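Local coordinates for protein GCN5-related N-acetyltransferase (PDB 3TCV) that probably transfers an acetyl group from acetyl-CoA to an amine, perhaps the N-terminal amino group of a protein, as relatives in the GCN5-related N-acetyltransferase family do, at residues B[71-77]-B[194-198]; B[152-157]-B[213-217]; B[57-61]-B[109-114]; B[179-183]-B[239-243]. All blocks are in the same frame, centred on the assembly; numbering follows the deposited sequence.

Interaction 1 (B[71-77]-B[194-198]); sequences FTWLFET and MVVKG
The ammonium group of Lys197 plugs into a ring of backbone carbonyls formed by the loop 71-77. Its NZ donates to Glu76 O at 2.7 Å and to Leu74 O at 2.8 Å, with a weak third bond to Thr72 O at 3.4 Å. Both strong bonds meet their carbonyls from above the carbonyl plane, about 40° out of it. Phe71 O is just as near, but its angle to NZ is too poor for a bond; this oxygen instead accepts Leu74 N, closing the type I turn 71-74. Several partial negative charges thus probably stabilise the lysine cation without any carboxylate in contact. The lysine chain is fully extended beyond CG, which carries NZ to the loop, and on the way its CE passes Thr77 CG2 at 3.9 Å. Beside this polar site Phe75 swings its ring back toward the strand. Val196 CG1 lies at the ring edge, in plane, and the bent chain of Met194 (chi3 78°) brings its CE to 3.4 Å from Phe75 CE1 and its SD into an oblique Met-aromatic contact. Lys197 and Gly198 form the tight turn between the antiparallel strands 185-196 and 199-209, so the end of that hairpin is pinned to the loop between helices 67-70 and 82-94, near Asn124 of the second subunit, which bonds to Val195 N.

Interaction 2 (B[152-157]-B[213-217]); sequences MQYVFD and WPALK
Trp213 enters the face of helix 152-157 as a knob among Met152, Gln153, Phe156 and Asp157, and the buried half of the contact is tight around its indole. Phe156 CB sits over one face of the five-membered ring, 3.5 Å from its centroid, while Trp213 CB in turn lies over the Phe156 ring; the two aromatic planes are inclined by only 24° but slid apart, so CH-pi contacts replace a true stack. At the far rim Met152, its chain bent at chi3, sets CE 3.5 Å from Trp213 CZ3. Lys217 CB backs the opposite indole face. The outer side is polar and open to water. There Trp213 NE1 gives a nearly straight bond (165°) to Asp157 OD1 at 2.8 Å, in the indole plane but from above the carboxylate plane. Asp157 OD2 takes Lys217 NZ on its syn side in a 2.9 Å salt bridge, and a water joins OD1 to NZ, so both carboxylate oxygens are engaged. Segments 152-157 and 213-217 run roughly antiparallel (145°), and both helices pack on Val208 of strand 199-209; helix 142-158 is the connection of the beta-alpha-beta crossover between parallel strands 126-134 and 163-169 that characterises the GNAT fold.

Interaction 3 (B[57-61]-B[109-114]); sequences ELFAA and GKVAGR
The carboxylate of Glu57 and the Ala112-Gly113 peptide are the flat groups of this contact. Lys110 CD lies over one face of the carboxylate, 4.0 Å from Glu57 CD. On the anti side of Glu57 OE1, 21° out of the carboxylate plane, Val111 N donates a 2.9 Å bond that is close to straight at 163°. A water links Glu57 OE2 to Gly109 O, so the second oxygen reaches the backbone just before Val111 through water. The charged end of Lys110 stays just beyond a salt bridge, with NZ 4.3 Å from Glu57 OE2. The peptide, for its part, takes the methyl of Ala61 over a face, its CB 3.8 Å from Ala112 O. A second water donates to both Glu57 O and Val111 O, 2.8 Å from each, bridging the two backbones.

Between these polar points the packing is aliphatic. Val111 points at the helix, its CG1 3.9 Å from Leu58 CB. CG of Leu58 is turned anti to the backbone N (chi1 -178°), which aims the two methyls along the strand: CD1 reaches 3.7 Å from Gly113 O, and both methyls touch the CG of Arg114, whose guanidinium goes on to Ser131 O. Trp88 from helix 82-94 also packs on Arg114.

Segment 57-61 thus crosses strand 110-114 obliquely, the axes of the short segments 7.1 Å apart. Ala112 and Gly113 together face Val103 of antiparallel strand 99-105 in a classic beta bulge. A helix that follows strand 44-48 and packs on strand 110-121 is consistent with the N-terminal half of the GNAT fold.

Interaction 4 (B[179-183]-B[239-243]); sequences AERFG and LQEFR
Arg181 and Arg243 reach across this contact from opposite segments, each with its own chain shape. Arg181 is stretched out from CG to NE, with CG anti to the backbone N (chi1 167°), and turns only at its end, so that its guanidinium lies flat against Leu239: CB and CD2 of the leucine sit over one face, with CB 3.7 Å from Arg181 NH2. Leu239 adopts the same first torsion and places CD2 between the Arg181 guanidinium and backbone, 3.7 Å from Arg181 O and 4.2 Å from Phe182 CD1. Arg243, in contrast, folds at its third torsion (chi3 40°), which tips the guanidinium over Gly183, whose CA lies over its face and 3.7 Å from Arg243 NE. Gly183 ends helix 173-182 in a Schellman motif, and with no side chain there, the guanidinium can come down close on its CA. Arg243 NH2 comes to 2.9 Å from Arg181 O, while a water joins Arg243 NH1 to Glu180 O. Within its own helix, Gln240 OE1 weakly accepts NH2 at 2.8 Å, and Gln240 NE2 bonds Asp244 OD1. Another water links Arg181 NH2 with Leu239 N at the start of helix 239-245. Arg181 NH1 bonds Thr145, and Trp223 adds a cation-pi contact. A cation resting at the carbonyl end of a helix is electrostatically favourable, so Arg243 probably helps offset the partial negative charge there.

In the fold
The four contacts fall into two touching pairs. Interactions 1 and 3, with centres 20 Å apart, meet through a salt bridge between Glu76 OE1 and Arg114 NH2 at 2.9 Å, which couples loop 71-77 to strand 110-121. Interactions 2 and 4, centres 14 Å apart, meet at Leu216 of interaction 2, whose CD2 packs 3.8 Å from Arg243 CD and against Gly183. The pairs do not touch; interactions 1 and 2 lie on opposite sides of the chain's centre, with their centres 30 Å apart. Contacts 1, 2 and 4 interlock along the sequence; interaction 3 crosses 1 but closes before 2 and 4 open. As in other GNAT enzymes, acetyl-CoA probably binds near the start of helix 142-158.

Interaction 1 (B[71-77]-B[194-198])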
loop_
_atom_site.group_PDB
_atom_site.type_symbol
_atom_site.label_atom_id
_atom_site.label_comp_id
_atom_site.label_asym_id
_atom_site.label_seq_id
_atom_site.Cartn_x
_atom_site.Cartn_y
_atom_site.Cartn_z
ATOM N N PHE B 71 18.596 -11.865 -9.473
ATOM C CA PHE B 71 17.131 -11.926 -9.498
ATOM C C PHE B 71 16.528 -12.406 -8.186
ATOM O O PHE B 71 15.313 -12.473 -8.090
ATOM C CB PHE B 71 16.644 -12.831 -10.640
ATOM C CG PHE B 71 16.442 -12.114 -11.946
ATOM C CD1 PHE B 71 15.177 -11.967 -12.487
ATOM C CD2 PHE B 71 17.511 -11.562 -12.628
ATOM C CE1 PHE B 71 14.984 -11.308 -13.680
ATOM C CE2 PHE B 71 17.324 -10.895 -13.825
ATOM C CZ PHE B 71 16.061 -10.765 -14.352
ATOM N N THR B 72 17.356 -12.712 -7.184
ATOM C CA THR B 72 16.891 -13.323 -5.922
ATOM C C THR B 72 15.647 -12.641 -5.359
ATOM O O THR B 72 14.648 -13.317 -5.048
ATOM C CB THR B 72 17.990 -13.264 -4.841
ATOM O OG1 THR B 72 19.145 -13.988 -5.290
ATOM C CG2 THR B 72 17.501 -13.868 -3.534
ATOM N N TRP B 73 15.705 -11.312 -5.255
ATOM C CA TRP B 73 14.642 -10.539 -4.595
ATOM C C TRP B 73 13.609 -10.001 -5.518
ATOM O O TRP B 73 12.662 -9.369 -5.061
ATOM C CB TRP B 73 15.242 -9.373 -3.802
ATOM C CG TRP B 73 16.311 -9.807 -2.864
ATOM C CD1 TRP B 73 17.683 -9.610 -2.992
ATOM C CD2 TRP B 73 16.141 -10.545 -1.629
ATOM N NE1 TRP B 73 18.353 -10.154 -1.941
ATOM C CE2 TRP B 73 17.486 -10.744 -1.084
ATOM C CE3 TRP B 73 15.056 -11.057 -0.946
ATOM C CZ2 TRP B 73 17.703 -11.415 0.105
ATOM C CZ3 TRP B 73 15.281 -11.735 0.257
ATOM C CH2 TRP B 73 16.577 -11.919 0.766
ATOM N N LEU B 74 13.783 -10.196 -6.822
ATOM C CA LEU B 74 12.812 -9.741 -7.807
ATOM C C LEU B 74 11.627 -10.689 -7.840
ATOM O O LEU B 74 11.719 -11.801 -7.367
ATOM C CB LEU B 74 13.464 -9.675 -9.185
ATOM C CG LEU B 74 14.496 -8.569 -9.379
ATOM C CD1 LEU B 74 14.878 -8.452 -10.855
ATOM C CD2 LEU B 74 13.950 -7.252 -8.862
ATOM N N PHE B 75 10.511 -10.255 -8.411
ATOM C CA PHE B 75 9.352 -11.137 -8.553
ATOM C C PHE B 75 9.602 -12.188 -9.630
ATOM O O PHE B 75 9.087 -13.295 -9.544
ATOM C CB PHE B 75 8.083 -10.330 -8.870
ATOM C CG PHE B 75 7.726 -9.322 -7.807
ATOM C CD1 PHE B 75 7.704 -9.680 -6.468
ATOM C CD2 PHE B 75 7.417 -8.011 -8.143
ATOM C CE1 PHE B 75 7.391 -8.754 -5.490
ATOM C CE2 PHE B 75 7.102 -7.080 -7.164
ATOM C CZ PHE B 75 7.091 -7.457 -5.841
ATOM N N GLU B 76 10.443 -11.855 -10.611
ATOM C CA GLU B 76 10.717 -12.746 -11.736
ATOM C C GLU B 76 11.911 -13.664 -11.432
ATOM O O GLU B 76 12.708 -13.422 -10.525
ATOM C CB GLU B 76 11.049 -11.935 -12.998
ATOM C CG GLU B 76 9.972 -10.981 -13.514
ATOM C CD GLU B 76 9.743 -9.729 -12.664
ATOM O OE1 GLU B 76 10.707 -9.125 -12.115
ATOM O OE2 GLU B 76 8.560 -9.327 -12.557
ATOM N N THR B 77 12.043 -14.722 -12.220
ATOM C CA THR B 77 13.270 -15.491 -12.241
ATOM C C THR B 77 13.910 -15.233 -13.595
ATOM O O THR B 77 13.206 -14.881 -14.539
ATOM C CB THR B 77 13.012 -16.994 -12.073
ATOM O OG1 THR B 77 12.169 -17.421 -13.136
ATOM C CG2 THR B 77 12.320 -17.271 -10.729
ATOM N N MET B 194 3.823 -9.920 1.585
ATOM C CA MET B 194 3.773 -10.762 0.394
ATOM C C MET B 194 4.350 -12.148 0.692
ATOM O O MET B 194 5.065 -12.338 1.669
ATOM C CB MET B 194 4.584 -10.176 -0.778
ATOM C CG MET B 194 4.301 -8.731 -1.106
ATOM S SD MET B 194 5.297 -8.068 -2.459
ATOM C CE MET B 194 4.402 -8.806 -3.833
ATOM N N VAL B 195 4.019 -13.077 -0.192
ATOM C CA VAL B 195 4.712 -14.343 -0.363
ATOM C C VAL B 195 5.355 -14.308 -1.761
ATOM O O VAL B 195 4.649 -14.168 -2.782
ATOM C CB VAL B 195 3.752 -15.536 -0.236
ATOM C CG1 VAL B 195 4.540 -16.856 -0.423
ATOM C CG2 VAL B 195 3.013 -15.509 1.113
ATOM N N VAL B 196 6.681 -14.392 -1.805
ATOM C CA VAL B 196 7.418 -14.292 -3.066
ATOM C C VAL B 196 8.357 -15.501 -3.173
ATOM O O VAL B 196 9.185 -15.764 -2.278
ATOM C CB VAL B 196 8.220 -12.987 -3.185
ATOM C CG1 VAL B 196 8.947 -12.916 -4.546
ATOM C CG2 VAL B 196 7.317 -11.764 -2.973
ATOM N N LYS B 197 8.147 -16.280 -4.233
ATOM C CA LYS B 197 8.949 -17.477 -4.496
ATOM C C LYS B 197 9.005 -18.399 -3.293
ATOM O O LYS B 197 10.075 -18.816 -2.872
ATOM C CB LYS B 197 10.357 -17.056 -4.914
ATOM C CG LYS B 197 10.395 -16.289 -6.203
ATOM C CD LYS B 197 11.784 -15.694 -6.435
ATOM C CE LYS B 197 11.799 -14.848 -7.682
ATOM N NZ LYS B 197 13.117 -14.189 -7.931
ATOM N N GLY B 198 7.839 -18.675 -2.708
ATOM C CA GLY B 198 7.751 -19.604 -1.591
ATOM C C GLY B 198 8.317 -19.124 -0.266
ATOM O O GLY B 198 8.476 -19.937 0.641
#

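Interaction 2 (B[152-157]-B[213-217])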
loop_
_atom_site.group_PDB
_atom_site.type_symbol
_atom_site.label_atom_id
_atom_site.label_comp_id
_atom_site.label_asym_id
_atom_site.label_seq_id
_atom_site.Cartn_x
_atom_site.Cartn_y
_atom_site.Cartn_z
ATOM N N MET B 152 12.900 10.314 -10.961
ATOM C CA MET B 152 12.568 11.179 -9.832
ATOM C C MET B 152 12.307 12.602 -10.328
ATOM O O MET B 152 11.344 13.279 -9.926
ATOM C CB MET B 152 13.676 11.174 -8.791
ATOM C CG MET B 152 13.229 11.800 -7.475
ATOM S SD MET B 152 14.168 11.232 -6.053
ATOM C CE MET B 152 15.739 11.934 -6.413
ATOM N N GLN B 153 13.168 13.037 -11.237
ATOM C CA GLN B 153 13.041 14.364 -11.834
ATOM C C GLN B 153 11.722 14.529 -12.592
ATOM O O GLN B 153 11.056 15.562 -12.492
ATOM C CB GLN B 153 14.190 14.584 -12.799
ATOM C CG GLN B 153 14.243 15.995 -13.340
ATOM C CD GLN B 153 15.535 16.267 -14.053
ATOM O OE1 GLN B 153 16.289 17.177 -13.671
ATOM N NE2 GLN B 153 15.823 15.472 -15.069
ATOM N N TYR B 154 11.365 13.501 -13.357
ATOM C CA TYR B 154 10.139 13.514 -14.160
ATOM C C TYR B 154 8.908 13.587 -13.266
ATOM O O TYR B 154 8.000 14.397 -13.500
ATOM C CB TYR B 154 10.109 12.268 -15.018
ATOM C CG TYR B 154 8.852 12.072 -15.823
ATOM C CD1 TYR B 154 8.429 13.023 -16.759
ATOM C CD2 TYR B 154 8.098 10.900 -15.680
ATOM C CE1 TYR B 154 7.276 12.809 -17.524
ATOM C CE2 TYR B 154 6.956 10.686 -16.427
ATOM C CZ TYR B 154 6.548 11.635 -17.345
ATOM O OH TYR B 154 5.401 11.365 -18.060
ATOM N N VAL B 155 8.932 12.760 -12.227
ATOM C CA VAL B 155 7.847 12.645 -11.267
ATOM C C VAL B 155 7.586 13.983 -10.558
ATOM O O VAL B 155 6.429 14.387 -10.411
ATOM C CB VAL B 155 8.141 11.466 -10.302
ATOM C CG1 VAL B 155 7.378 11.571 -9.000
ATOM C CG2 VAL B 155 7.893 10.132 -11.045
ATOM N N PHE B 156 8.646 14.696 -10.173
ATOM C CA PHE B 156 8.488 15.925 -9.407
ATOM C C PHE B 156 8.435 17.176 -10.277
ATOM O O PHE B 156 7.500 17.934 -10.162
ATOM C CB PHE B 156 9.589 16.055 -8.358
ATOM C CG PHE B 156 9.430 15.100 -7.201
ATOM C CD1 PHE B 156 8.278 15.118 -6.425
ATOM C CD2 PHE B 156 10.414 14.211 -6.881
ATOM C CE1 PHE B 156 8.117 14.245 -5.344
ATOM C CE2 PHE B 156 10.261 13.326 -5.823
ATOM C CZ PHE B 156 9.120 13.350 -5.051
ATOM N N ASP B 157 9.422 17.372 -11.141
ATOM C CA ASP B 157 9.447 18.576 -11.972
ATOM C C ASP B 157 8.440 18.580 -13.108
ATOM O O ASP B 157 8.017 19.667 -13.533
ATOM C CB ASP B 157 10.838 18.813 -12.574
ATOM C CG ASP B 157 11.858 19.256 -11.556
ATOM O OD1 ASP B 157 11.500 19.712 -10.449
ATOM O OD2 ASP B 157 13.052 19.149 -11.887
ATOM N N TRP B 213 12.594 17.056 -2.485
ATOM C CA TRP B 213 13.158 16.891 -3.825
ATOM C C TRP B 213 14.176 17.966 -4.172
ATOM O O TRP B 213 15.230 17.644 -4.690
ATOM C CB TRP B 213 12.032 16.809 -4.860
ATOM C CG TRP B 213 12.430 17.137 -6.269
ATOM C CD1 TRP B 213 11.920 18.162 -7.066
ATOM C CD2 TRP B 213 13.422 16.454 -7.117
ATOM N NE1 TRP B 213 12.499 18.152 -8.300
ATOM C CE2 TRP B 213 13.410 17.152 -8.397
ATOM C CE3 TRP B 213 14.282 15.386 -6.946
ATOM C CZ2 TRP B 213 14.235 16.780 -9.446
ATOM C CZ3 TRP B 213 15.113 15.014 -8.018
ATOM C CH2 TRP B 213 15.088 15.708 -9.237
ATOM N N PRO B 214 13.898 19.245 -3.852
ATOM C CA PRO B 214 14.870 20.241 -4.362
ATOM C C PRO B 214 16.311 20.059 -3.851
ATOM O O PRO B 214 17.265 20.199 -4.626
ATOM C CB PRO B 214 14.256 21.579 -3.943
ATOM C CG PRO B 214 12.799 21.318 -3.850
ATOM C CD PRO B 214 12.717 19.900 -3.278
ATOM N N ALA B 215 16.479 19.708 -2.581
ATOM C CA ALA B 215 17.821 19.478 -2.036
ATOM C C ALA B 215 18.424 18.208 -2.625
ATOM O O ALA B 215 19.625 18.156 -2.916
ATOM C CB ALA B 215 17.794 19.419 -0.512
ATOM N N LEU B 216 17.598 17.183 -2.818
ATOM C CA LEU B 216 18.079 15.984 -3.474
ATOM C C LEU B 216 18.551 16.265 -4.892
ATOM O O LEU B 216 19.627 15.809 -5.282
ATOM C CB LEU B 216 17.015 14.893 -3.465
ATOM C CG LEU B 216 16.894 14.214 -2.122
ATOM C CD1 LEU B 216 15.694 13.264 -2.192
ATOM C CD2 LEU B 216 18.181 13.456 -1.744
ATOM N N LYS B 217 17.752 17.004 -5.651
ATOM C CA LYS B 217 18.104 17.325 -7.027
ATOM C C LYS B 217 19.516 17.929 -7.097
ATOM O O LYS B 217 20.333 17.479 -7.908
ATOM C CB LYS B 217 17.071 18.273 -7.658
ATOM C CG LYS B 217 17.370 18.654 -9.098
ATOM C CD LYS B 217 16.318 19.588 -9.690
ATOM C CE LYS B 217 16.518 19.755 -11.192
ATOM N NZ LYS B 217 15.503 20.682 -11.774
HETATM O O HOH W 1 13.396 21.764 -9.977
#

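Interaction 3 (B[57-61]-B[109-114])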
loop_
_atom_site.group_PDB
_atom_site.type_symbol
_atom_site.label_atom_id
_atom_site.label_comp_id
_atom_site.label_asym_id
_atom_site.label_seq_id
_atom_site.Cartn_x
_atom_site.Cartn_y
_atom_site.Cartn_z
ATOM N N GLU B 57 18.625 -7.727 -26.344
ATOM C CA GLU B 57 19.633 -7.192 -25.451
ATOM C C GLU B 57 19.181 -7.290 -23.995
ATOM O O GLU B 57 20.004 -7.510 -23.123
ATOM C CB GLU B 57 20.024 -5.751 -25.825
ATOM C CG GLU B 57 20.765 -5.660 -27.152
ATOM C CD GLU B 57 21.152 -4.243 -27.554
ATOM O OE1 GLU B 57 20.970 -3.288 -26.772
ATOM O OE2 GLU B 57 21.650 -4.072 -28.695
ATOM N N LEU B 58 17.880 -7.164 -23.726
ATOM C CA LEU B 58 17.413 -7.301 -22.331
ATOM C C LEU B 58 17.490 -8.761 -21.913
ATOM O O LEU B 58 17.803 -9.068 -20.764
ATOM C CB LEU B 58 15.994 -6.757 -22.137
ATOM C CG LEU B 58 15.453 -6.819 -20.706
ATOM C CD1 LEU B 58 16.365 -6.050 -19.760
ATOM C CD2 LEU B 58 14.019 -6.301 -20.684
ATOM N N PHE B 59 17.223 -9.672 -22.847
ATOM C CA PHE B 59 17.415 -11.086 -22.557
ATOM C C PHE B 59 18.865 -11.324 -22.158
ATOM O O PHE B 59 19.134 -12.011 -21.186
ATOM C CB PHE B 59 17.063 -12.000 -23.737
ATOM C CG PHE B 59 17.534 -13.420 -23.532
ATOM C CD1 PHE B 59 16.926 -14.236 -22.599
ATOM C CD2 PHE B 59 18.635 -13.906 -24.230
ATOM C CE1 PHE B 59 17.398 -15.519 -22.374
ATOM C CE2 PHE B 59 19.101 -15.197 -24.026
ATOM C CZ PHE B 59 18.487 -16.007 -23.098
ATOM N N ALA B 60 19.799 -10.765 -22.924
ATOM C CA ALA B 60 21.218 -10.901 -22.643
ATOM C C ALA B 60 21.547 -10.419 -21.232
ATOM O O ALA B 60 22.178 -11.127 -20.436
ATOM C CB ALA B 60 22.034 -10.113 -23.660
ATOM N N ALA B 61 21.123 -9.201 -20.939
ATOM C CA ALA B 61 21.343 -8.612 -19.603
ATOM C C ALA B 61 20.753 -9.471 -18.479
ATOM O O ALA B 61 21.320 -9.562 -17.383
ATOM C CB ALA B 61 20.783 -7.192 -19.558
ATOM N N GLY B 109 25.938 1.513 -25.643
ATOM C CA GLY B 109 24.726 1.507 -26.454
ATOM C C GLY B 109 23.775 0.336 -26.218
ATOM O O GLY B 109 22.771 0.228 -26.915
ATOM N N LYS B 110 24.066 -0.515 -25.228
ATOM C CA LYS B 110 23.310 -1.747 -24.981
ATOM C C LYS B 110 22.255 -1.562 -23.895
ATOM O O LYS B 110 22.461 -0.818 -22.945
ATOM C CB LYS B 110 24.228 -2.878 -24.499
ATOM C CG LYS B 110 25.434 -3.219 -25.370
ATOM C CD LYS B 110 25.046 -3.765 -26.709
ATOM C CE LYS B 110 26.287 -4.229 -27.482
ATOM N NZ LYS B 110 25.972 -4.329 -28.935
ATOM N N VAL B 111 21.150 -2.278 -24.028
ATOM C CA VAL B 111 20.173 -2.365 -22.944
ATOM C C VAL B 111 20.873 -3.054 -21.782
ATOM O O VAL B 111 21.512 -4.100 -21.947
ATOM C CB VAL B 111 18.916 -3.144 -23.366
ATOM C CG1 VAL B 111 17.976 -3.345 -22.166
ATOM C CG2 VAL B 111 18.222 -2.449 -24.550
ATOM N N ALA B 112 20.805 -2.431 -20.616
ATOM C CA ALA B 112 21.523 -2.929 -19.441
ATOM C C ALA B 112 20.590 -3.414 -18.338
ATOM O O ALA B 112 21.025 -4.068 -17.409
ATOM C CB ALA B 112 22.436 -1.838 -18.907
ATOM N N GLY B 113 19.317 -3.099 -18.460
ATOM C CA GLY B 113 18.338 -3.480 -17.455
ATOM C C GLY B 113 16.993 -2.902 -17.751
ATOM O O GLY B 113 16.713 -2.456 -18.882
ATOM N N ARG B 114 16.147 -2.867 -16.735
ATOM C CA ARG B 114 14.811 -2.314 -16.902
ATOM C C ARG B 114 14.296 -1.819 -15.549
ATOM O O ARG B 114 14.842 -2.196 -14.515
ATOM C CB ARG B 114 13.860 -3.348 -17.551
ATOM C CG ARG B 114 13.957 -4.772 -17.034
ATOM C CD ARG B 114 13.248 -5.032 -15.710
ATOM N NE ARG B 114 13.184 -6.462 -15.389
ATOM C CZ ARG B 114 12.542 -7.000 -14.353
ATOM N NH1 ARG B 114 11.917 -6.233 -13.474
ATOM N NH2 ARG B 114 12.496 -8.317 -14.200
HETATM O O HOH W 2 22.510 -6.358 -23.201
HETATM O O HOH W 3 23.171 -2.151 -29.055
#

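Interaction 4 (B[179-183]-B[239-243])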
loop_
_atom_site.group_PDB
_atom_site.type_symbol
_atom_site.label_atom_id
_atom_site.label_comp_id
_atom_site.label_asym_id
_atom_site.label_seq_id
_atom_site.Cartn_x
_atom_site.Cartn_y
_atom_site.Cartn_z
ATOM N N ALA B 179 18.088 2.560 -1.410
ATOM C CA ALA B 179 17.028 3.536 -1.141
ATOM C C ALA B 179 17.574 4.642 -0.229
ATOM O O ALA B 179 17.364 5.821 -0.494
ATOM C CB ALA B 179 15.802 2.843 -0.503
ATOM N N GLU B 180 18.286 4.258 0.827
ATOM C CA GLU B 180 18.833 5.233 1.773
ATOM C C GLU B 180 19.856 6.152 1.077
ATOM O O GLU B 180 19.839 7.384 1.277
ATOM C CB GLU B 180 19.506 4.547 2.975
ATOM C CG GLU B 180 18.564 3.712 3.836
ATOM C CD GLU B 180 17.642 4.499 4.769
ATOM O OE1 GLU B 180 17.435 5.738 4.616
ATOM O OE2 GLU B 180 17.076 3.845 5.671
ATOM N N ARG B 181 20.724 5.555 0.274
ATOM C CA ARG B 181 21.741 6.312 -0.481
ATOM C C ARG B 181 21.070 7.307 -1.429
ATOM O O ARG B 181 21.513 8.452 -1.567
ATOM C CB ARG B 181 22.648 5.362 -1.290
ATOM C CG ARG B 181 23.519 6.084 -2.330
ATOM C CD ARG B 181 24.591 5.199 -2.969
ATOM N NE ARG B 181 25.296 5.909 -4.052
ATOM C CZ ARG B 181 24.831 6.117 -5.281
ATOM N NH1 ARG B 181 23.615 5.705 -5.654
ATOM N NH2 ARG B 181 25.576 6.809 -6.133
ATOM N N PHE B 182 19.990 6.874 -2.075
ATOM C CA PHE B 182 19.262 7.692 -3.027
ATOM C C PHE B 182 18.511 8.846 -2.340
ATOM O O PHE B 182 17.994 9.742 -3.014
ATOM C CB PHE B 182 18.279 6.837 -3.842
ATOM C CG PHE B 182 18.901 6.038 -4.972
ATOM C CD1 PHE B 182 19.898 6.555 -5.777
ATOM C CD2 PHE B 182 18.439 4.753 -5.257
ATOM C CE1 PHE B 182 20.414 5.822 -6.836
ATOM C CE2 PHE B 182 18.987 3.998 -6.307
ATOM C CZ PHE B 182 19.981 4.534 -7.094
ATOM N N GLY B 183 18.412 8.800 -1.006
ATOM C CA GLY B 183 17.775 9.844 -0.214
ATOM C C GLY B 183 16.325 9.569 0.179
ATOM O O GLY B 183 15.676 10.447 0.748
ATOM N N LEU B 239 27.491 10.011 -3.233
ATOM C CA LEU B 239 26.171 10.649 -3.237
ATOM C C LEU B 239 25.732 11.036 -1.823
ATOM O O LEU B 239 25.243 12.138 -1.618
ATOM C CB LEU B 239 25.104 9.776 -3.950
ATOM C CG LEU B 239 23.709 10.382 -4.124
ATOM C CD1 LEU B 239 23.728 11.777 -4.763
ATOM C CD2 LEU B 239 22.736 9.478 -4.879
ATOM N N GLN B 240 25.967 10.171 -0.838
ATOM C CA GLN B 240 25.687 10.513 0.555
ATOM C C GLN B 240 26.512 11.713 1.031
ATOM O O GLN B 240 26.020 12.561 1.781
ATOM C CB GLN B 240 25.917 9.319 1.490
ATOM C CG GLN B 240 25.632 9.576 2.961
ATOM C CD GLN B 240 24.161 9.743 3.290
ATOM O OE1 GLN B 240 23.378 8.816 3.114
ATOM N NE2 GLN B 240 23.774 10.922 3.759
ATOM N N GLU B 241 27.762 11.784 0.591
ATOM C CA GLU B 241 28.611 12.929 0.927
ATOM C C GLU B 241 28.030 14.243 0.386
ATOM O O GLU B 241 27.954 15.218 1.110
ATOM C CB GLU B 241 30.050 12.702 0.466
ATOM C CG GLU B 241 30.784 11.727 1.369
ATOM C CD GLU B 241 32.088 11.182 0.798
ATOM O OE1 GLU B 241 32.390 11.385 -0.397
ATOM O OE2 GLU B 241 32.816 10.522 1.561
ATOM N N PHE B 242 27.600 14.265 -0.869
ATOM C CA PHE B 242 26.983 15.476 -1.431
ATOM C C PHE B 242 25.679 15.853 -0.710
ATOM O O PHE B 242 25.403 17.020 -0.464
ATOM C CB PHE B 242 26.736 15.311 -2.931
ATOM C CG PHE B 242 27.954 15.577 -3.778
ATOM C CD1 PHE B 242 28.465 16.879 -3.891
ATOM C CD2 PHE B 242 28.591 14.553 -4.473
ATOM C CE1 PHE B 242 29.606 17.142 -4.669
ATOM C CE2 PHE B 242 29.719 14.824 -5.248
ATOM C CZ PHE B 242 30.202 16.110 -5.360
ATOM N N ARG B 243 24.880 14.852 -0.354
ATOM C CA ARG B 243 23.653 15.121 0.372
ATOM C C ARG B 243 23.975 15.712 1.747
ATOM O O ARG B 243 23.310 16.644 2.213
ATOM C CB ARG B 243 22.792 13.828 0.469
ATOM C CG ARG B 243 22.178 13.396 -0.869
ATOM C CD ARG B 243 21.542 12.001 -0.850
ATOM N NE ARG B 243 20.831 11.826 0.421
ATOM C CZ ARG B 243 21.033 10.835 1.287
ATOM N NH1 ARG B 243 20.376 10.864 2.440
ATOM N NH2 ARG B 243 21.848 9.810 1.003
HETATM O O HOH W 4 20.170 8.378 3.850
HETATM O O HOH W 5 28.049 7.244 -4.441
#